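Local coordinates for protein IMPACT family member YigZ (Escherichia coli, PDB 1VI7) that is of unknown function but may bind guanyl ribonucleotides and hydrolyse ribonucleoside triphosphates, at residues L139-Y148 with Y170-P181; G153-C161 with K191-L200. All coordinates share one frame; numbering follows the deposited sequence.

Contact 1: residues L139-Y148 with Y170-P181; sequences LTEYTLQCEY and YQAFVLLRVALP
Thr-140 to Cys-146 and Val-174 to Leu-180 pair as antiparallel strands whose axes approach to 4.4 Å at 150°. Eight backbone hydrogen bonds join the hydrogen-bonded pairs Thr-140/Leu-180, Tyr-142/Val-178, Leu-144/Leu-176 and Cys-146/Val-174. The side chains of these pairs share one face, where CD1 of Tyr-142 meets CD2 of Leu-180 at 3.5 Å and SG of Cys-146 lies 3.8 Å from CB of Val-174. On the other face OE1 of Glu-141 lies over one face of the Arg-177 guanidinium, toward its rim, 3.2 Å from NH2; no N-H points at it, and the salt bridge rests on charge alone. Arg-177, bent at chi2 (53°), brings its guanidinium alongside the carboxylate. Beyond the ladder, CG2 of Val-174 stands over the centre of the Tyr-148 ring, 3.7 Å from the centroid, in a CH-pi contact. The same tyrosine donates its OH to Gln-171 O at 2.8 Å, tying the residues just past strand 140-146 to the turn before strand 174-180. In the four-stranded antiparallel sheet these are the two inner strands, flanked by strands 164-170 and 203-204. Helices 151-160 and 185-196 cover the Leu-144 face, with Ile-154 and Leu-192 both touching that leucine.

Contact 2: residues G153-C161 with K191-L200; sequences GIEALLGQC and KLADFSRGSL
Leu-157 of one helix and Phe-195 of the other pack against each other in an antiparallel pair, with helix segments 153-160 and 191-196 running at 157° to each other. The axes come no closer than 10.9 Å, so side chains rather than backbones bridge the gap. At Gly-153 the Phe-195 ring reaches bare backbone: CZ of Phe-195 lies 3.7 Å from CA of Gly-153. A CB there would clash with this same ring atom, so the hollow depends on the missing side chain. Phe-195 reaches it because CG is anti to the backbone N (chi1 168°), which sends the ring across to the other helix. One turn further along helix 153-160, CD2 of Leu-157 presses on the root of the phenylalanine, 3.8 Å from its CB. The Ile-154 and Phe-195 side chains cross at about a right angle, CG1 of Ile-154 3.9 Å from CE2 of Phe-195. CD1 of Ile-154 continues to CD2 of Leu-200, the two side chains meeting tip to tip at 4.1 Å.

At the other end Lys-191 spans the groove. Its CE passes 3.7 Å from SG of Cys-161, and NZ donates to OE1 of Gln-160 at 3.0 Å, tilted 21° from the carbonyl plane. Replacing Lys-191 by a leucine would probably leave OE1 of Gln-160 without this donor and the Gln-160 amide freer to turn. Glu-187 makes a long, weak ion pair with NZ of Lys-191.

The pair lies on the sheet as a two-helix layer. Ile-154 and Leu-192 both touch Leu-144 of strand 140-146, Leu-200 packs on Cys-146 of that strand, and Leu-158 rests on Ile-165 of strand 164-170.

Overall arrangement
From the N terminus the chain first builds a part with its own five-stranded antiparallel sheet; both contacts lie in the C-terminal part that follows. There strand 140-146 leads into helix 151-160, strands 164-170 and 174-180, helix 185-196 and short strand 203-204. Contact 1 closes the loop from 139-148 to 170-181, which holds helix 151-160 and most of strand 164-170. Contact 2 begins within that loop and ends beyond it, so the two cross. This beta-alpha-beta-beta-alpha-beta order, with both helices on one face of an antiparallel sheet, describes a ferredoxin-like alpha/beta sandwich. The layers interlock directly: CB of Cys-146 meets CD1 of Ile-154 at 3.5 Å, and CG1 of Val-178 meets CD2 of Leu-158 at 3.6 Å.

Contact 1: residues L139-Y148 with Y170-P181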
loop_
_atom_site.group_PDB
_atom_site.type_symbol
_atom_site.label_atom_id
_atom_site.label_comp_id
_atom_site.label_asym_id
_atom_site.label_seq_id
_atom_site.Cartn_x
_atom_site.Cartn_y
_atom_site.Cartn_z
ATOM N N LEU A 139 7.155 10.235 3.335
ATOM C CA LEU A 139 7.295 11.647 3.629
ATOM C C LEU A 139 7.025 11.920 5.118
ATOM O O LEU A 139 6.045 11.394 5.655
ATOM C CB LEU A 139 6.162 12.379 2.891
ATOM C CG LEU A 139 6.403 13.017 1.550
ATOM C CD1 LEU A 139 7.724 12.626 0.920
ATOM C CD2 LEU A 139 5.243 12.724 0.596
ATOM N N THR A 140 7.706 12.903 5.677
ATOM C CA THR A 140 7.375 13.345 7.043
ATOM C C THR A 140 6.413 14.528 6.969
ATOM O O THR A 140 6.387 15.228 5.946
ATOM C CB THR A 140 8.632 13.715 7.829
ATOM O OG1 THR A 140 9.401 12.513 8.041
ATOM C CG2 THR A 140 8.277 14.313 9.180
ATOM N N GLU A 141 5.520 14.686 7.938
ATOM C CA GLU A 141 4.547 15.772 7.869
ATOM C C GLU A 141 4.801 16.822 8.937
ATOM O O GLU A 141 5.000 16.502 10.106
ATOM C CB GLU A 141 3.128 15.272 8.031
ATOM C CG GLU A 141 2.632 14.282 7.007
ATOM C CD GLU A 141 1.114 14.122 7.063
ATOM O OE1 GLU A 141 0.552 14.179 8.186
ATOM O OE2 GLU A 141 0.489 14.008 5.985
ATOM N N TYR A 142 4.745 18.085 8.535
ATOM C CA TYR A 142 4.928 19.207 9.458
ATOM C C TYR A 142 3.823 20.261 9.313
ATOM O O TYR A 142 3.069 20.234 8.362
ATOM C CB TYR A 142 6.228 19.951 9.112
ATOM C CG TYR A 142 7.480 19.151 9.113
ATOM C CD1 TYR A 142 7.887 18.412 7.998
ATOM C CD2 TYR A 142 8.290 19.142 10.242
ATOM C CE1 TYR A 142 9.064 17.688 8.012
ATOM C CE2 TYR A 142 9.455 18.394 10.283
ATOM C CZ TYR A 142 9.825 17.683 9.162
ATOM O OH TYR A 142 10.980 16.941 9.189
ATOM N N THR A 143 3.793 21.254 10.215
ATOM C CA THR A 143 2.817 22.332 10.010
ATOM C C THR A 143 3.582 23.667 9.863
ATOM O O THR A 143 4.765 23.739 10.190
ATOM C CB THR A 143 1.690 22.499 10.971
ATOM O OG1 THR A 143 2.191 22.876 12.255
ATOM C CG2 THR A 143 0.785 21.306 11.135
ATOM N N LEU A 144 2.909 24.622 9.245
ATOM C CA LEU A 144 3.557 25.893 8.905
ATOM C C LEU A 144 2.539 26.997 8.727
ATOM O O LEU A 144 1.637 26.913 7.908
ATOM C CB LEU A 144 4.368 25.674 7.610
ATOM C CG LEU A 144 5.035 26.903 7.012
ATOM C CD1 LEU A 144 6.132 27.409 7.954
ATOM C CD2 LEU A 144 5.565 26.653 5.608
ATOM N N GLN A 145 2.662 28.042 9.523
ATOM C CA GLN A 145 1.695 29.188 9.408
ATOM C C GLN A 145 2.443 30.347 8.723
ATOM O O GLN A 145 3.596 30.631 9.049
ATOM C CB GLN A 145 1.044 29.487 10.698
ATOM C CG GLN A 145 0.291 30.701 11.032
ATOM C CD GLN A 145 -0.170 30.739 12.500
ATOM O OE1 GLN A 145 0.688 30.785 13.391
ATOM N NE2 GLN A 145 -1.487 30.753 12.736
ATOM N N CYS A 146 1.877 30.737 7.578
ATOM C CA CYS A 146 2.344 31.802 6.740
ATOM C C CYS A 146 1.280 32.805 6.298
ATOM O O CYS A 146 0.073 32.610 6.361
ATOM C CB CYS A 146 2.966 31.180 5.471
ATOM S SG CYS A 146 1.772 30.561 4.303
ATOM N N GLU A 147 1.739 33.802 5.545
ATOM C CA GLU A 147 0.838 34.841 5.042
ATOM C C GLU A 147 0.406 34.587 3.631
ATOM O O GLU A 147 1.152 33.965 2.852
ATOM C CB GLU A 147 1.579 36.197 5.169
ATOM C CG GLU A 147 1.986 36.458 6.609
ATOM C CD GLU A 147 1.755 37.850 7.097
ATOM O OE1 GLU A 147 0.672 38.412 6.815
ATOM O OE2 GLU A 147 2.663 38.405 7.772
ATOM N N TYR A 148 -0.699 35.148 3.153
ATOM C CA TYR A 148 -1.139 34.887 1.795
ATOM C C TYR A 148 -0.150 35.281 0.710
ATOM O O TYR A 148 -0.237 34.769 -0.419
ATOM C CB TYR A 148 -2.489 35.575 1.514
ATOM C CG TYR A 148 -3.637 34.889 2.205
ATOM C CD1 TYR A 148 -3.953 35.226 3.506
ATOM C CD2 TYR A 148 -4.351 33.850 1.622
ATOM C CE1 TYR A 148 -4.934 34.573 4.197
ATOM C CE2 TYR A 148 -5.386 33.217 2.286
ATOM C CZ TYR A 148 -5.695 33.603 3.568
ATOM O OH TYR A 148 -6.681 32.969 4.293
ATOM N N TYR A 170 -7.589 28.430 5.169
ATOM C CA TYR A 170 -7.533 29.868 4.924
ATOM C C TYR A 170 -8.315 30.663 5.947
ATOM O O TYR A 170 -9.503 30.864 5.848
ATOM C CB TYR A 170 -7.892 30.208 3.491
ATOM C CG TYR A 170 -7.071 29.451 2.464
ATOM C CD1 TYR A 170 -7.718 28.664 1.511
ATOM C CD2 TYR A 170 -5.688 29.468 2.467
ATOM C CE1 TYR A 170 -7.000 27.920 0.584
ATOM C CE2 TYR A 170 -4.966 28.732 1.554
ATOM C CZ TYR A 170 -5.621 27.969 0.611
ATOM O OH TYR A 170 -4.851 27.266 -0.277
ATOM N N GLN A 171 -7.596 31.142 6.945
ATOM C CA GLN A 171 -8.077 31.945 8.049
ATOM C C GLN A 171 -7.549 33.383 7.913
ATOM O O GLN A 171 -7.405 33.964 6.819
ATOM C CB GLN A 171 -7.592 31.328 9.356
ATOM C CG GLN A 171 -7.497 29.845 9.512
ATOM C CD GLN A 171 -6.155 29.354 10.038
ATOM O OE1 GLN A 171 -5.890 29.322 11.244
ATOM N NE2 GLN A 171 -5.310 29.004 9.078
ATOM N N ALA A 172 -7.161 34.014 9.035
ATOM C CA ALA A 172 -6.595 35.378 8.920
ATOM C C ALA A 172 -5.199 35.198 8.293
ATOM O O ALA A 172 -4.638 36.068 7.660
ATOM C CB ALA A 172 -6.531 36.063 10.252
ATOM N N PHE A 173 -4.619 34.047 8.607
ATOM C CA PHE A 173 -3.352 33.589 8.100
ATOM C C PHE A 173 -3.542 32.220 7.439
ATOM O O PHE A 173 -4.621 31.628 7.577
ATOM C CB PHE A 173 -2.320 33.384 9.212
ATOM C CG PHE A 173 -1.969 34.649 9.918
ATOM C CD1 PHE A 173 -1.965 34.715 11.295
ATOM C CD2 PHE A 173 -1.626 35.777 9.176
ATOM C CE1 PHE A 173 -1.613 35.901 11.928
ATOM C CE2 PHE A 173 -1.289 36.958 9.804
ATOM C CZ PHE A 173 -1.303 37.026 11.182
ATOM N N VAL A 174 -2.463 31.718 6.849
ATOM C CA VAL A 174 -2.647 30.413 6.181
ATOM C C VAL A 174 -2.100 29.333 7.072
ATOM O O VAL A 174 -1.077 29.555 7.717
ATOM C CB VAL A 174 -2.001 30.360 4.803
ATOM C CG1 VAL A 174 -2.339 29.014 4.135
ATOM C CG2 VAL A 174 -2.426 31.509 3.900
ATOM N N LEU A 175 -2.881 28.291 7.338
ATOM C CA LEU A 175 -2.356 27.203 8.119
ATOM C C LEU A 175 -2.233 25.962 7.207
ATOM O O LEU A 175 -3.193 25.460 6.688
ATOM C CB LEU A 175 -3.032 26.829 9.394
ATOM C CG LEU A 175 -2.179 25.768 10.168
ATOM C CD1 LEU A 175 -1.222 26.490 11.091
ATOM C CD2 LEU A 175 -3.057 24.731 10.817
ATOM N N LEU A 176 -0.971 25.670 6.974
ATOM C CA LEU A 176 -0.519 24.623 6.063
ATOM C C LEU A 176 -0.028 23.402 6.853
ATOM O O LEU A 176 0.584 23.460 7.942
ATOM C CB LEU A 176 0.598 25.232 5.230
ATOM C CG LEU A 176 0.632 25.449 3.754
ATOM C CD1 LEU A 176 -0.601 25.955 3.057
ATOM C CD2 LEU A 176 1.811 26.391 3.380
ATOM N N ARG A 177 -0.333 22.239 6.330
ATOM C CA ARG A 177 0.111 20.935 6.827
ATOM C C ARG A 177 1.000 20.398 5.687
ATOM O O ARG A 177 0.472 20.393 4.549
ATOM C CB ARG A 177 -1.106 20.033 6.969
ATOM C CG ARG A 177 -0.810 18.590 7.325
ATOM C CD ARG A 177 0.058 18.508 8.540
ATOM N NE ARG A 177 -0.086 17.413 9.418
ATOM C CZ ARG A 177 -1.077 16.633 9.774
ATOM N NH1 ARG A 177 -2.288 16.775 9.246
ATOM N NH2 ARG A 177 -0.855 15.680 10.692
ATOM N N VAL A 178 2.322 20.518 5.760
ATOM C CA VAL A 178 3.175 20.087 4.658
ATOM C C VAL A 178 3.852 18.746 4.935
ATOM O O VAL A 178 3.951 18.350 6.085
ATOM C CB VAL A 178 4.296 21.098 4.358
ATOM C CG1 VAL A 178 3.729 22.284 3.601
ATOM C CG2 VAL A 178 4.959 21.510 5.671
ATOM N N ALA A 179 4.271 18.106 3.860
ATOM C CA ALA A 179 4.951 16.833 3.872
ATOM C C ALA A 179 6.160 16.857 2.925
ATOM O O ALA A 179 6.007 17.073 1.729
ATOM C CB ALA A 179 4.016 15.702 3.452
ATOM N N LEU A 180 7.312 16.479 3.460
ATOM C CA LEU A 180 8.505 16.384 2.628
ATOM C C LEU A 180 9.507 15.382 3.190
ATOM O O LEU A 180 9.570 15.151 4.400
ATOM C CB LEU A 180 9.159 17.776 2.562
ATOM C CG LEU A 180 9.648 18.300 3.932
ATOM C CD1 LEU A 180 10.846 19.200 3.749
ATOM C CD2 LEU A 180 8.529 19.033 4.636
ATOM N N PRO A 181 10.351 14.857 2.317
ATOM C CA PRO A 181 11.386 13.917 2.721
ATOM C C PRO A 181 12.051 14.403 3.991
ATOM O O PRO A 181 12.264 15.606 4.133
ATOM C CB PRO A 181 12.349 13.999 1.541
ATOM C CG PRO A 181 11.413 14.142 0.374
ATOM C CD PRO A 181 10.387 15.130 0.873
#

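Contact 2: residues G153-C161 with K191-L200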
loop_
_atom_site.group_PDB
_atom_site.type_symbol
_atom_site.label_atom_id
_atom_site.label_comp_id
_atom_site.label_asym_id
_atom_site.label_seq_id
_atom_site.Cartn_x
_atom_site.Cartn_y
_atom_site.Cartn_z
ATOM N N GLY A 153 5.111 31.421 -3.295
ATOM C CA GLY A 153 6.501 31.269 -2.946
ATOM C C GLY A 153 6.765 29.955 -2.225
ATOM O O GLY A 153 7.744 29.270 -2.561
ATOM N N ILE A 154 6.000 29.629 -1.185
ATOM C CA ILE A 154 6.225 28.404 -0.431
ATOM C C ILE A 154 5.890 27.151 -1.219
ATOM O O ILE A 154 6.608 26.160 -1.174
ATOM C CB ILE A 154 5.474 28.390 0.891
ATOM C CG1 ILE A 154 5.918 29.550 1.796
ATOM C CG2 ILE A 154 5.656 27.057 1.611
ATOM C CD1 ILE A 154 4.927 29.759 2.939
ATOM N N GLU A 155 4.805 27.153 -1.974
ATOM C CA GLU A 155 4.471 25.973 -2.784
ATOM C C GLU A 155 5.700 25.622 -3.607
ATOM O O GLU A 155 6.253 24.529 -3.522
ATOM C CB GLU A 155 3.272 26.264 -3.684
ATOM C CG GLU A 155 1.969 26.419 -2.914
ATOM C CD GLU A 155 0.800 26.870 -3.752
ATOM O OE1 GLU A 155 -0.336 26.946 -3.209
ATOM O OE2 GLU A 155 0.993 27.156 -4.954
ATOM N N ALA A 156 6.221 26.615 -4.324
ATOM C CA ALA A 156 7.406 26.429 -5.129
ATOM C C ALA A 156 8.579 25.886 -4.342
ATOM O O ALA A 156 9.142 24.858 -4.746
ATOM C CB ALA A 156 7.758 27.714 -5.857
ATOM N N LEU A 157 8.974 26.472 -3.221
ATOM C CA LEU A 157 10.121 25.954 -2.457
ATOM C C LEU A 157 9.888 24.492 -2.090
ATOM O O LEU A 157 10.727 23.617 -2.276
ATOM C CB LEU A 157 10.379 26.839 -1.257
ATOM C CG LEU A 157 11.397 27.956 -1.279
ATOM C CD1 LEU A 157 11.463 28.704 -2.606
ATOM C CD2 LEU A 157 11.100 28.970 -0.166
ATOM N N LEU A 158 8.686 24.190 -1.632
ATOM C CA LEU A 158 8.212 22.880 -1.235
ATOM C C LEU A 158 8.468 21.834 -2.321
ATOM O O LEU A 158 9.035 20.768 -2.084
ATOM C CB LEU A 158 6.704 22.996 -0.977
ATOM C CG LEU A 158 6.082 21.988 -0.025
ATOM C CD1 LEU A 158 6.799 22.008 1.315
ATOM C CD2 LEU A 158 4.588 22.237 0.143
ATOM N N GLY A 159 8.032 22.169 -3.537
ATOM C CA GLY A 159 8.178 21.342 -4.696
ATOM C C GLY A 159 9.619 21.140 -5.112
ATOM O O GLY A 159 9.974 20.090 -5.680
ATOM N N GLN A 160 10.499 22.104 -4.827
ATOM C CA GLN A 160 11.903 21.954 -5.136
ATOM C C GLN A 160 12.566 20.962 -4.181
ATOM O O GLN A 160 13.735 20.650 -4.376
ATOM C CB GLN A 160 12.677 23.266 -5.038
ATOM C CG GLN A 160 12.451 24.202 -6.212
ATOM C CD GLN A 160 12.540 25.645 -5.758
ATOM O OE1 GLN A 160 13.548 26.044 -5.174
ATOM N NE2 GLN A 160 11.476 26.404 -6.003
ATOM N N CYS A 161 11.943 20.714 -3.046
ATOM C CA CYS A 161 12.501 19.786 -2.073
ATOM C C CYS A 161 11.695 18.510 -2.045
ATOM O O CYS A 161 11.641 17.810 -1.040
ATOM C CB CYS A 161 12.581 20.413 -0.679
ATOM S SG CYS A 161 13.672 21.834 -0.624
ATOM N N LYS A 191 16.201 27.275 3.037
ATOM C CA LYS A 191 15.563 27.976 1.929
ATOM C C LYS A 191 14.428 28.856 2.472
ATOM O O LYS A 191 14.312 29.994 2.030
ATOM C CB LYS A 191 15.021 27.022 0.881
ATOM C CG LYS A 191 15.921 26.834 -0.331
ATOM C CD LYS A 191 16.049 25.359 -0.694
ATOM C CE LYS A 191 15.143 24.951 -1.833
ATOM N NZ LYS A 191 15.648 25.497 -3.134
ATOM N N LEU A 192 13.631 28.321 3.370
ATOM C CA LEU A 192 12.461 28.976 3.942
ATOM C C LEU A 192 12.848 30.238 4.695
ATOM O O LEU A 192 12.280 31.298 4.514
ATOM C CB LEU A 192 11.759 28.018 4.886
ATOM C CG LEU A 192 10.272 28.048 5.099
ATOM C CD1 LEU A 192 9.482 27.497 3.933
ATOM C CD2 LEU A 192 9.925 27.242 6.356
ATOM N N ALA A 193 13.843 30.091 5.565
ATOM C CA ALA A 193 14.328 31.228 6.349
ATOM C C ALA A 193 14.874 32.302 5.438
ATOM O O ALA A 193 14.528 33.473 5.578
ATOM C CB ALA A 193 15.334 30.747 7.387
ATOM N N ASP A 194 15.603 31.978 4.384
ATOM C CA ASP A 194 16.159 33.029 3.534
ATOM C C ASP A 194 15.065 33.746 2.773
ATOM O O ASP A 194 15.214 34.955 2.556
ATOM C CB ASP A 194 17.273 32.556 2.629
ATOM C CG ASP A 194 18.574 32.278 3.361
ATOM O OD1 ASP A 194 18.611 32.306 4.614
ATOM O OD2 ASP A 194 19.603 32.054 2.695
ATOM N N PHE A 195 13.961 33.103 2.508
ATOM C CA PHE A 195 12.802 33.560 1.796
ATOM C C PHE A 195 11.937 34.500 2.636
ATOM O O PHE A 195 11.147 35.314 2.121
ATOM C CB PHE A 195 11.930 32.348 1.423
ATOM C CG PHE A 195 10.554 32.637 0.921
ATOM C CD1 PHE A 195 10.373 33.170 -0.358
ATOM C CD2 PHE A 195 9.434 32.432 1.706
ATOM C CE1 PHE A 195 9.120 33.449 -0.847
ATOM C CE2 PHE A 195 8.158 32.681 1.193
ATOM C CZ PHE A 195 7.994 33.122 -0.089
ATOM N N SER A 196 12.087 34.372 3.956
ATOM C CA SER A 196 11.225 35.154 4.826
ATOM C C SER A 196 12.001 35.852 5.910
ATOM O O SER A 196 11.423 36.231 6.926
ATOM C CB SER A 196 10.198 34.180 5.446
ATOM O OG SER A 196 10.917 33.400 6.418
ATOM N N ARG A 197 13.316 35.932 5.762
ATOM C CA ARG A 197 14.140 36.618 6.757
ATOM C C ARG A 197 13.921 36.067 8.144
ATOM O O ARG A 197 13.734 36.792 9.130
ATOM C CB ARG A 197 13.891 38.107 6.629
ATOM C CG ARG A 197 14.651 38.788 5.509
ATOM C CD ARG A 197 14.235 40.200 5.257
ATOM N NE ARG A 197 12.826 40.297 4.931
ATOM C CZ ARG A 197 12.043 41.359 5.015
ATOM N NH1 ARG A 197 10.764 41.353 4.687
ATOM N NH2 ARG A 197 12.583 42.495 5.450
ATOM N N GLY A 198 13.946 34.730 8.252
ATOM C CA GLY A 198 13.824 33.952 9.422
ATOM C C GLY A 198 12.609 34.098 10.280
ATOM O O GLY A 198 12.611 33.586 11.412
ATOM N N SER A 199 11.466 34.495 9.689
ATOM C CA SER A 199 10.272 34.735 10.498
ATOM C C SER A 199 9.218 33.656 10.328
ATOM O O SER A 199 8.151 33.735 10.978
ATOM C CB SER A 199 9.686 36.079 10.033
ATOM O OG SER A 199 9.117 35.855 8.754
ATOM N N LEU A 200 9.392 32.810 9.338
ATOM C CA LEU A 200 8.504 31.658 9.123
ATOM C C LEU A 200 8.963 30.541 10.069
ATOM O O LEU A 200 10.174 30.463 10.334
ATOM C CB LEU A 200 8.651 31.241 7.676
ATOM C CG LEU A 200 7.473 31.295 6.715
ATOM C CD1 LEU A 200 6.617 32.513 6.868
ATOM C CD2 LEU A 200 7.998 31.179 5.278
#